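Tegumental protein 20.8 kDa (Clonorchis sinensis, PDB 5X2D) probably binds calcium through EF-hands in its other part, this chain being the dynein-light-chain-like domain of a fluke tegumental-allergen-like protein. Local coordinates at residues P5-I10 / F79-Y84; V62-Y67 / Y84-L89. All coordinates share one frame; numbering follows the deposited sequence.

Contact 1 (P5-I10 / F79-Y84); sequences PEIIVI and FQFELY
I8 and E82 form an antiparallel hydrogen-bonded pair, while the short strand axes of 7-9 and 79-83 meet at 141°, well short of fully antiparallel. I8 N reaches E82 O at 3.0 Å, and E82 N returns to I8 O at 2.9 Å. Both bonds have an N-H...O angle of 170°. I8 O also receives a C-H...O contact from F81 CA at 3.3 Å. Where the chain turns at I10, a third backbone bond runs from I10 N to Q80 O.

On the face carrying I7, V9, F81 and L83 the contact is hydrocarbon. I7 CG1, anti to its own carbonyl carbon (chi1 -82°), lies 3.7 Å from F81 CD2 and close to L83 CD1, while I7 CG2 rests on F81 CB. V9 CG1 meets F79 CE1 at the ring edge, in its plane, and CD1 of F81 lies above one face of the F79 ring, offset toward the rim. This face is turned to helix 16-29, where A23 and I27 receive I7 and I22 receives F81, in keeping with the helix-on-sheet build of a dynein-light-chain-like domain; strand 7-13 is an outermost strand of the sheet within this chain.

Past the corner, I10 crosses E82 at about a right angle, its CD1 3.6 Å from E82 CG, so the aliphatic part of the glutamate does the touching. Beyond the strand pairing, E6 CB packs on L83 CD1 at 3.5 Å, and E6 CG lies 3.6 Å from Y84 OH, the two side chains running side by side in the same direction.

Contact 2 (V62-Y67 / Y84-L89); sequences VVDGSY and YNRAYL
V63 and A87 are joined by two backbone hydrogen bonds. V63 N reaches A87 O at 2.9 Å, and A87 N reaches V63 O at 3.0 Å. The first is nearly straight, with an N-H...O angle of 168°; the second is more bent, at 141°. The next pair, V62 with Y88, is non-hydrogen-bonded, and there V62 CA gives a C-H...O contact to the same A87 O.

R86 can be followed outward from the backbone. Its CB lies near V63 O, and CG comes closer to that oxygen, at 3.4 Å. CD then passes D64 OD2 at 3.7 Å, and the bend at chi3 sets NE back from a straight course. At the tip, NE and NH2 both make weak hydrogen bonds to Y88 OH, which lies at the edge of the guanidinium, in its plane; NH1 bonds to A33 O outside the two segments. The D64 carboxylate is turned 67° from the guanidinium, and D64 OD2 stays 4.8 Å from R86 NH1.

V62 and Y88 run side by side, with V62 CG2 3.6 Å from Y88 CD2. On the other face of the sheet, A87 CB meets Y67 CE2 at the ring edge, and Y67 and L89 reach toward each other tip to tip, with L89 CD1 3.8 Å from Y67 OH. That hydroxyl is hydrogen-bonded to Q80 OE1.

The chain turns at D64 and G65, and residues 62-67 form an antiparallel ladder with the second subunit, where V63 packs on Y67 of the other chain and Y67 on its V63. This continues the sheet across a dimer interface, an arrangement resembling the strand exchange of dynein light chain dimers. D64 and R86 form no salt bridge across the contact, though the carboxylate could still favour the arginine's charge at longer range; the arginine tip is held by partners off strand 58-63, A33 O among them, with weak bonds to Y88 OH.

Overall arrangement
The strand pairings of both contacts belong to one antiparallel sheet, in which strands 78-83 and 87-92 are inner neighbours flanked by 7-13 and 58-63; residues 66-67 leave it toward the second subunit. The centres lie about 9 Å apart. Contact 1 is partly buried, mixing a helix-covered apolar face with exposed residues, whereas contact 2 is mostly buried and borders the second subunit, which does not touch contact 1. Both rest on backbone bonds with apolar packing, while contact 2 has the buried R86 beside it, its polar end satisfied outside the pairing. They touch: F81 O probably accepts a hydrogen bond from Y88 N at 2.8 Å, and Q80 packs against L89. Y84 is shared.

Contact 1 (P5-I10 / F79-Y84)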
loop_
_atom_site.group_PDB
_atom_site.type_symbol
_atom_site.label_atom_id
_atom_site.label_comp_id
_atom_site.label_asym_id
_atom_site.label_seq_id
_atom_site.Cartn_x
_atom_site.Cartn_y
_atom_site.Cartn_z
ATOM N N PRO A 5 10.176 -16.637 14.372
ATOM C CA PRO A 5 8.830 -17.186 14.166
ATOM C C PRO A 5 7.714 -16.138 14.206
ATOM O O PRO A 5 6.684 -16.329 13.553
ATOM C CB PRO A 5 8.684 -18.189 15.311
ATOM C CG PRO A 5 9.720 -17.797 16.313
ATOM C CD PRO A 5 10.853 -17.244 15.529
ATOM N N GLU A 6 7.922 -15.045 14.938
ATOM C CA GLU A 6 6.931 -13.970 15.005
ATOM C C GLU A 6 6.589 -13.440 13.625
ATOM O O GLU A 6 5.435 -13.113 13.355
ATOM C CB GLU A 6 7.417 -12.792 15.866
ATOM C CG GLU A 6 8.067 -13.122 17.199
ATOM C CD GLU A 6 9.532 -13.467 17.067
ATOM O OE1 GLU A 6 9.856 -14.280 16.181
ATOM O OE2 GLU A 6 10.363 -12.901 17.811
ATOM N N ILE A 7 7.597 -13.354 12.758
ATOM C CA ILE A 7 7.403 -12.826 11.416
ATOM C C ILE A 7 6.814 -13.829 10.441
ATOM O O ILE A 7 7.380 -14.888 10.188
ATOM C CB ILE A 7 8.726 -12.277 10.867
ATOM C CG1 ILE A 7 8.930 -10.869 11.414
ATOM C CG2 ILE A 7 8.704 -12.200 9.346
ATOM C CD1 ILE A 7 10.323 -10.458 11.457
ATOM N N ILE A 8 5.668 -13.462 9.880
ATOM C CA ILE A 8 5.008 -14.286 8.888
ATOM C C ILE A 8 5.077 -13.569 7.553
ATOM O O ILE A 8 4.417 -12.546 7.349
ATOM C CB ILE A 8 3.533 -14.575 9.237
ATOM C CG1 ILE A 8 3.426 -15.419 10.507
ATOM C CG2 ILE A 8 2.823 -15.232 8.052
ATOM C CD1 ILE A 8 3.237 -14.616 11.759
ATOM N N VAL A 9 5.879 -14.122 6.651
ATOM C CA VAL A 9 6.134 -13.519 5.363
ATOM C C VAL A 9 4.902 -13.618 4.460
ATOM O O VAL A 9 4.312 -14.689 4.313
ATOM C CB VAL A 9 7.338 -14.184 4.671
ATOM C CG1 VAL A 9 7.701 -13.421 3.390
ATOM C CG2 VAL A 9 8.518 -14.208 5.608
ATOM N N ILE A 10 4.441 -12.469 3.985
ATOM C CA ILE A 10 3.442 -12.365 2.919
ATOM C C ILE A 10 4.028 -12.423 1.483
ATOM O O ILE A 10 3.485 -13.088 0.604
ATOM C CB ILE A 10 2.650 -11.059 3.066
ATOM C CG1 ILE A 10 2.136 -10.903 4.506
ATOM C CG2 ILE A 10 1.558 -10.970 1.995
ATOM C CD1 ILE A 10 1.714 -9.465 4.837
ATOM N N PHE A 79 9.437 -6.430 0.461
ATOM C CA PHE A 79 9.272 -7.407 1.519
ATOM C C PHE A 79 7.939 -7.128 2.197
ATOM O O PHE A 79 7.621 -5.968 2.462
ATOM C CB PHE A 79 10.445 -7.288 2.491
ATOM C CG PHE A 79 10.435 -8.277 3.610
ATOM C CD1 PHE A 79 9.765 -9.488 3.491
ATOM C CD2 PHE A 79 11.148 -8.008 4.776
ATOM C CE1 PHE A 79 9.794 -10.415 4.528
ATOM C CE2 PHE A 79 11.186 -8.917 5.813
ATOM C CZ PHE A 79 10.512 -10.136 5.688
ATOM N N GLN A 80 7.133 -8.156 2.449
ATOM C CA GLN A 80 5.851 -7.907 3.108
ATOM C C GLN A 80 5.603 -8.950 4.183
ATOM O O GLN A 80 5.490 -10.114 3.865
ATOM C CB GLN A 80 4.702 -7.902 2.089
ATOM C CG GLN A 80 4.825 -6.820 1.018
ATOM C CD GLN A 80 3.608 -6.730 0.122
ATOM O OE1 GLN A 80 2.594 -7.358 0.375
ATOM N NE2 GLN A 80 3.732 -6.000 -0.971
ATOM N N PHE A 81 5.499 -8.536 5.444
ATOM C CA PHE A 81 5.379 -9.488 6.546
ATOM C C PHE A 81 4.490 -8.994 7.677
ATOM O O PHE A 81 4.428 -7.787 7.946
ATOM C CB PHE A 81 6.758 -9.813 7.114
ATOM C CG PHE A 81 7.415 -8.658 7.813
ATOM C CD1 PHE A 81 8.183 -7.732 7.096
ATOM C CD2 PHE A 81 7.268 -8.480 9.184
ATOM C CE1 PHE A 81 8.785 -6.651 7.740
ATOM C CE2 PHE A 81 7.871 -7.395 9.837
ATOM C CZ PHE A 81 8.629 -6.486 9.116
ATOM N N GLU A 82 3.857 -9.943 8.373
ATOM C CA GLU A 82 2.977 -9.667 9.522
ATOM C C GLU A 82 3.731 -9.923 10.817
ATOM O O GLU A 82 4.311 -10.985 11.002
ATOM C CB GLU A 82 1.717 -10.545 9.505
ATOM C CG GLU A 82 0.873 -10.461 8.243
ATOM C CD GLU A 82 -0.355 -11.362 8.298
ATOM O OE1 GLU A 82 -0.676 -11.881 9.395
ATOM O OE2 GLU A 82 -0.994 -11.557 7.239
ATOM N N LEU A 83 3.760 -8.931 11.688
ATOM C CA LEU A 83 4.345 -9.094 13.010
ATOM C C LEU A 83 3.300 -8.693 14.064
ATOM O O LEU A 83 2.908 -7.508 14.170
ATOM C CB LEU A 83 5.624 -8.267 13.144
ATOM C CG LEU A 83 6.365 -8.249 14.482
ATOM C CD1 LEU A 83 7.206 -9.501 14.627
ATOM C CD2 LEU A 83 7.245 -7.008 14.544
ATOM N N TYR A 84 2.847 -9.703 14.811
ATOM C CA TYR A 84 1.803 -9.549 15.811
ATOM C C TYR A 84 0.518 -8.963 15.209
ATOM O O TYR A 84 -0.070 -8.002 15.746
ATOM C CB TYR A 84 2.317 -8.680 16.955
ATOM C CG TYR A 84 3.555 -9.215 17.647
ATOM C CD1 TYR A 84 3.724 -10.573 17.867
ATOM C CD2 TYR A 84 4.570 -8.357 18.062
ATOM C CE1 TYR A 84 4.861 -11.066 18.504
ATOM C CE2 TYR A 84 5.712 -8.841 18.695
ATOM C CZ TYR A 84 5.850 -10.193 18.911
ATOM O OH TYR A 84 6.981 -10.672 19.530
#

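Contact 2 (V62-Y67 / Y84-L89)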
loop_
_atom_site.group_PDB
_atom_site.type_symbol
_atom_site.label_atom_id
_atom_site.label_comp_id
_atom_site.label_asym_id
_atom_site.label_seq_id
_atom_site.Cartn_x
_atom_site.Cartn_y
_atom_site.Cartn_z
ATOM N N VAL A 62 2.635 0.619 6.900
ATOM C CA VAL A 62 2.171 -0.229 7.990
ATOM C C VAL A 62 0.644 -0.292 7.998
ATOM O O VAL A 62 -0.019 0.735 7.879
ATOM C CB VAL A 62 2.686 0.288 9.354
ATOM C CG1 VAL A 62 2.298 -0.665 10.479
ATOM C CG2 VAL A 62 4.203 0.495 9.304
ATOM N N VAL A 63 0.090 -1.492 8.128
ATOM C CA VAL A 63 -1.364 -1.668 8.128
ATOM C C VAL A 63 -1.901 -2.428 9.338
ATOM O O VAL A 63 -1.337 -3.442 9.756
ATOM C CB VAL A 63 -1.847 -2.390 6.853
ATOM C CG1 VAL A 63 -3.365 -2.644 6.908
ATOM C CG2 VAL A 63 -1.493 -1.585 5.652
ATOM N N ASP A 64 -3.004 -1.925 9.888
ATOM C CA ASP A 64 -3.757 -2.608 10.937
ATOM C C ASP A 64 -5.062 -3.044 10.283
ATOM O O ASP A 64 -6.026 -2.288 10.237
ATOM C CB ASP A 64 -4.008 -1.614 12.081
ATOM C CG ASP A 64 -4.148 -2.264 13.453
ATOM O OD1 ASP A 64 -4.838 -3.300 13.602
ATOM O OD2 ASP A 64 -3.559 -1.702 14.403
ATOM N N GLY A 65 -5.123 -4.296 9.851
ATOM C CA GLY A 65 -6.223 -4.704 9.000
ATOM C C GLY A 65 -5.857 -5.708 7.916
ATOM O O GLY A 65 -4.801 -6.337 7.940
ATOM N N SER A 66 -6.734 -5.807 6.925
ATOM C CA SER A 66 -6.641 -6.792 5.858
ATOM C C SER A 66 -6.599 -6.072 4.508
ATOM O O SER A 66 -7.198 -5.018 4.369
ATOM C CB SER A 66 -7.826 -7.750 5.940
ATOM O OG SER A 66 -8.049 -8.409 4.711
ATOM N N TYR A 67 -5.879 -6.602 3.518
ATOM C CA TYR A 67 -5.741 -5.867 2.254
ATOM C C TYR A 67 -5.637 -6.715 0.991
ATOM O O TYR A 67 -5.458 -7.937 1.055
ATOM C CB TYR A 67 -4.551 -4.911 2.335
ATOM C CG TYR A 67 -3.177 -5.529 2.405
ATOM C CD1 TYR A 67 -2.520 -5.945 1.250
ATOM C CD2 TYR A 67 -2.493 -5.605 3.608
ATOM C CE1 TYR A 67 -1.258 -6.466 1.305
ATOM C CE2 TYR A 67 -1.224 -6.135 3.676
ATOM C CZ TYR A 67 -0.612 -6.557 2.516
ATOM O OH TYR A 67 0.653 -7.093 2.550
ATOM N N TYR A 84 2.847 -9.703 14.811
ATOM C CA TYR A 84 1.803 -9.549 15.811
ATOM C C TYR A 84 0.518 -8.963 15.209
ATOM O O TYR A 84 -0.070 -8.002 15.746
ATOM C CB TYR A 84 2.317 -8.680 16.955
ATOM C CG TYR A 84 3.555 -9.215 17.647
ATOM C CD1 TYR A 84 3.724 -10.573 17.867
ATOM C CD2 TYR A 84 4.570 -8.357 18.062
ATOM C CE1 TYR A 84 4.861 -11.066 18.504
ATOM C CE2 TYR A 84 5.712 -8.841 18.695
ATOM C CZ TYR A 84 5.850 -10.193 18.911
ATOM O OH TYR A 84 6.981 -10.672 19.530
ATOM N N ASN A 85 0.090 -9.545 14.090
ATOM C CA ASN A 85 -1.100 -9.093 13.359
ATOM C C ASN A 85 -1.103 -7.594 13.000
ATOM O O ASN A 85 -2.141 -6.926 13.069
ATOM C CB ASN A 85 -2.368 -9.434 14.151
ATOM C CG ASN A 85 -3.496 -9.930 13.260
ATOM O OD1 ASN A 85 -3.287 -10.223 12.082
ATOM N ND2 ASN A 85 -4.692 -10.057 13.828
ATOM N N ARG A 86 0.070 -7.083 12.623
ATOM C CA ARG A 86 0.192 -5.773 11.989
ATOM C C ARG A 86 1.153 -5.916 10.819
ATOM O O ARG A 86 2.312 -6.289 11.008
ATOM C CB ARG A 86 0.684 -4.722 12.981
ATOM C CG ARG A 86 -0.079 -3.418 12.888
ATOM C CD ARG A 86 0.025 -2.579 14.160
ATOM N NE ARG A 86 1.399 -2.195 14.489
ATOM C CZ ARG A 86 1.730 -1.397 15.505
ATOM N NH1 ARG A 86 0.787 -0.878 16.285
ATOM N NH2 ARG A 86 3.005 -1.104 15.738
ATOM N N ALA A 87 0.673 -5.649 9.608
ATOM C CA ALA A 87 1.477 -5.891 8.408
ATOM C C ALA A 87 2.425 -4.750 8.114
ATOM O O ALA A 87 2.096 -3.579 8.327
ATOM C CB ALA A 87 0.583 -6.141 7.195
ATOM N N TYR A 88 3.588 -5.113 7.582
ATOM C CA TYR A 88 4.614 -4.162 7.198
ATOM C C TYR A 88 4.984 -4.369 5.739
ATOM O O TYR A 88 5.372 -5.468 5.338
ATOM C CB TYR A 88 5.846 -4.306 8.102
ATOM C CG TYR A 88 5.545 -3.981 9.548
ATOM C CD1 TYR A 88 5.045 -4.951 10.409
ATOM C CD2 TYR A 88 5.715 -2.687 10.044
ATOM C CE1 TYR A 88 4.751 -4.653 11.725
ATOM C CE2 TYR A 88 5.419 -2.379 11.361
ATOM C CZ TYR A 88 4.936 -3.367 12.198
ATOM O OH TYR A 88 4.632 -3.073 13.514
ATOM N N LEU A 89 4.849 -3.324 4.937
ATOM C CA LEU A 89 5.198 -3.411 3.526
ATOM C C LEU A 89 6.438 -2.562 3.216
ATOM O O LEU A 89 6.478 -1.357 3.524
ATOM C CB LEU A 89 4.019 -2.970 2.641
ATOM C CG LEU A 89 2.841 -3.941 2.526
ATOM C CD1 LEU A 89 1.901 -3.707 3.667
ATOM C CD2 LEU A 89 2.107 -3.830 1.203
#